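Local coordinates for XPF endonuclease (Aeropyrum pernix, PDB 2BGW), which is a structure-specific endonuclease of nucleotide excision repair that binds and cuts DNA, probably with the help of magnesium, at the interface of chains A and B. Residues are numbered along the deposited sequence; one frame, centred on the assembly and turned at random. Chains: chain A/B, XPF endonuclease.

The interface of chains A and B. Residues chain A 167, 189, 213-214; chain B 163, 185-186, 189, 214.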
ATOM      1  N   PHE A 167     -11.981 -14.798  -0.035  1.00 42.18           N
ATOM      2  CA  PHE A 167     -13.144 -15.358   0.641  1.00 41.78           C
ATOM      3  C   PHE A 167     -13.869 -14.290   1.439  1.00 42.34           C
ATOM      4  O   PHE A 167     -13.250 -13.322   1.930  1.00 42.97           O
ATOM      5  CB  PHE A 167     -12.732 -16.483   1.582  1.00 41.48           C
ATOM      6  CG  PHE A 167     -12.517 -17.821   0.899  1.00 41.42           C
ATOM      7  CD1 PHE A 167     -11.376 -18.059   0.113  1.00 41.49           C
ATOM      8  CD2 PHE A 167     -13.437 -18.855   1.064  1.00 41.19           C
ATOM      9  CE1 PHE A 167     -11.167 -19.292  -0.511  1.00 40.42           C
ATOM     10  CE2 PHE A 167     -13.238 -20.105   0.450  1.00 40.85           C
ATOM     11  CZ  PHE A 167     -12.103 -20.317  -0.334  1.00 41.88           C
ATOM     12  N   PHE A 189      -8.271 -25.934   2.928  1.00 40.37           N
ATOM     13  CA  PHE A 189      -9.417 -26.114   2.028  1.00 40.49           C
ATOM     14  C   PHE A 189     -10.115 -27.448   2.233  1.00 41.03           C
ATOM     15  O   PHE A 189     -10.985 -27.829   1.462  1.00 41.65           O
ATOM     16  CB  PHE A 189      -8.950 -26.030   0.584  1.00 39.85           C
ATOM     17  CG  PHE A 189      -8.600 -24.653   0.142  1.00 39.04           C
ATOM     18  CD1 PHE A 189      -9.184 -23.548   0.737  1.00 37.47           C
ATOM     19  CD2 PHE A 189      -7.716 -24.456  -0.899  1.00 38.52           C
ATOM     20  CE1 PHE A 189      -8.887 -22.285   0.323  1.00 36.51           C
ATOM     21  CE2 PHE A 189      -7.421 -23.175  -1.331  1.00 38.12           C
ATOM     22  CZ  PHE A 189      -8.011 -22.091  -0.706  1.00 37.76           C
ATOM     23  N   ILE A 213     -18.988 -22.691   0.395  1.00 43.61           N
ATOM     24  CA  ILE A 213     -18.335 -22.324  -0.876  1.00 43.25           C
ATOM     25  C   ILE A 213     -17.380 -23.407  -1.404  1.00 43.22           C
ATOM     26  O   ILE A 213     -17.314 -23.664  -2.604  1.00 42.85           O
ATOM     27  CB  ILE A 213     -17.587 -21.003  -0.783  1.00 43.06           C
ATOM     28  CG1 ILE A 213     -18.571 -19.852  -0.726  1.00 43.37           C
ATOM     29  CG2 ILE A 213     -16.690 -20.821  -2.004  1.00 42.66           C
ATOM     30  CD1 ILE A 213     -17.978 -18.600  -0.142  1.00 45.63           C
ATOM     31  N   LEU A 214     -16.650 -24.034  -0.494  1.00 43.09           N
ATOM     32  CA  LEU A 214     -15.665 -25.006  -0.857  1.00 43.44           C
ATOM     33  C   LEU A 214     -16.303 -26.238  -1.458  1.00 44.56           C
ATOM     34  O   LEU A 214     -15.676 -26.933  -2.258  1.00 44.53           O
ATOM     35  CB  LEU A 214     -14.884 -25.395   0.385  1.00 43.31           C
ATOM     36  CG  LEU A 214     -13.836 -24.397   0.859  1.00 42.86           C
ATOM     37  CD1 LEU A 214     -13.392 -24.720   2.261  1.00 42.38           C
ATOM     38  CD2 LEU A 214     -12.647 -24.385  -0.108  1.00 42.30           C
TER
ATOM     39  N   ILE B 163     -12.995 -16.545  -6.615  1.00 42.20           N
ATOM     40  CA  ILE B 163     -11.840 -17.165  -5.960  1.00 40.75           C
ATOM     41  C   ILE B 163     -10.898 -17.821  -6.970  1.00 40.38           C
ATOM     42  O   ILE B 163      -9.714 -17.526  -7.002  1.00 40.66           O
ATOM     43  CB  ILE B 163     -12.293 -18.112  -4.861  1.00 40.08           C
ATOM     44  CG1 ILE B 163     -13.119 -17.322  -3.861  1.00 38.08           C
ATOM     45  CG2 ILE B 163     -11.102 -18.715  -4.174  1.00 40.88           C
ATOM     46  CD1 ILE B 163     -13.774 -18.128  -2.841  1.00 35.23           C
ATOM     47  N   LEU B 185     -14.859 -26.733  -5.615  1.00 37.77           N
ATOM     48  CA  LEU B 185     -13.543 -26.103  -5.432  1.00 37.26           C
ATOM     49  C   LEU B 185     -12.653 -27.076  -4.736  1.00 36.94           C
ATOM     50  O   LEU B 185     -11.535 -27.343  -5.182  1.00 36.42           O
ATOM     51  CB  LEU B 185     -13.613 -24.808  -4.621  1.00 37.15           C
ATOM     52  CG  LEU B 185     -14.122 -23.546  -5.328  1.00 36.62           C
ATOM     53  CD1 LEU B 185     -14.094 -22.390  -4.376  1.00 36.85           C
ATOM     54  CD2 LEU B 185     -13.341 -23.215  -6.574  1.00 35.92           C
ATOM     55  N   GLU B 186     -13.183 -27.629  -3.653  1.00 37.08           N
ATOM     56  CA  GLU B 186     -12.478 -28.639  -2.862  1.00 37.89           C
ATOM     57  C   GLU B 186     -11.887 -29.745  -3.726  1.00 37.60           C
ATOM     58  O   GLU B 186     -10.780 -30.232  -3.485  1.00 37.44           O
ATOM     59  CB  GLU B 186     -13.408 -29.243  -1.832  1.00 37.87           C
ATOM     60  CG  GLU B 186     -12.800 -30.374  -1.097  1.00 40.84           C
ATOM     61  CD  GLU B 186     -13.337 -30.496   0.312  1.00 47.10           C
ATOM     62  OE1 GLU B 186     -14.484 -30.031   0.605  1.00 47.14           O
ATOM     63  OE2 GLU B 186     -12.587 -31.084   1.132  1.00 50.25           O
ATOM     64  N   PHE B 189      -9.027 -28.004  -5.731  1.00 33.40           N
ATOM     65  CA  PHE B 189      -7.944 -27.706  -4.818  1.00 32.95           C
ATOM     66  C   PHE B 189      -7.106 -28.924  -4.484  1.00 33.59           C
ATOM     67  O   PHE B 189      -5.994 -28.783  -3.971  1.00 34.52           O
ATOM     68  CB  PHE B 189      -8.462 -27.001  -3.566  1.00 31.79           C
ATOM     69  CG  PHE B 189      -8.990 -25.606  -3.835  1.00 31.01           C
ATOM     70  CD1 PHE B 189      -8.664 -24.927  -5.023  1.00 29.28           C
ATOM     71  CD2 PHE B 189      -9.787 -24.954  -2.899  1.00 29.32           C
ATOM     72  CE1 PHE B 189      -9.128 -23.663  -5.259  1.00 27.55           C
ATOM     73  CE2 PHE B 189     -10.248 -23.670  -3.134  1.00 27.65           C
ATOM     74  CZ  PHE B 189      -9.923 -23.032  -4.317  1.00 27.86           C
ATOM     75  N   LEU B 214      -0.981 -24.094  -3.931  1.00 37.13           N
ATOM     76  CA  LEU B 214      -1.872 -24.936  -3.101  1.00 37.99           C
ATOM     77  C   LEU B 214      -1.146 -25.731  -2.038  1.00 39.33           C
ATOM     78  O   LEU B 214      -1.717 -25.992  -0.985  1.00 39.68           O
ATOM     79  CB  LEU B 214      -2.682 -25.907  -3.954  1.00 37.24           C
ATOM     80  CG  LEU B 214      -3.784 -25.286  -4.787  1.00 35.41           C
ATOM     81  CD1 LEU B 214      -4.052 -26.181  -5.943  1.00 34.38           C
ATOM     82  CD2 LEU B 214      -5.014 -25.049  -3.939  1.00 33.03           C
TER
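A:Phe189 and B:Phe189 stack on each other at the two-fold axis of the homodimer. The patch belongs to the helix-hairpin-helix part of both chains, one of the parts through which XPF-family nucleases pair. The ring centroids lie 4.1 Å apart and the planes are tilted by 23°. The overlap is offset toward the rims.

The side chain of B:Phe189 can be followed outward. CB faces CD2 of A:Phe189, and CG sits over the CD2-CE2 side of that ring. CD2 is modelled too close to its twin for that distance to be trusted. CE2 lies over the partner ring and also meets methyl CD2 of A:Leu214 at 3.9 Å. CZ reaches toward CE2 of A:Phe189. CB of B:Leu185, from its own chain, rests against the opposite face of the B:Phe189 ring near the rim. CD2 of B:Leu214 touches CE2 of A:Phe189. An alanine in place of A:Phe189 would probably leave B:Phe189 without its stacking partner and open a gap beside B:Leu214.

B:Ile163 presents methyl CD1 to the face of the A:Phe167 ring, 3.6 Å from its centroid. CG1 is anti to the carbonyl carbon (chi1 -58°), and the extended chain beyond it carries CD1 over the ring centre. A:Ile213 adds CG2, which meets CD1 of B:Leu185.

A polar link borders this apolar core: backbone N of B:Glu186 donates a hydrogen bond to carbonyl O of A:Leu214 at 2.9 Å.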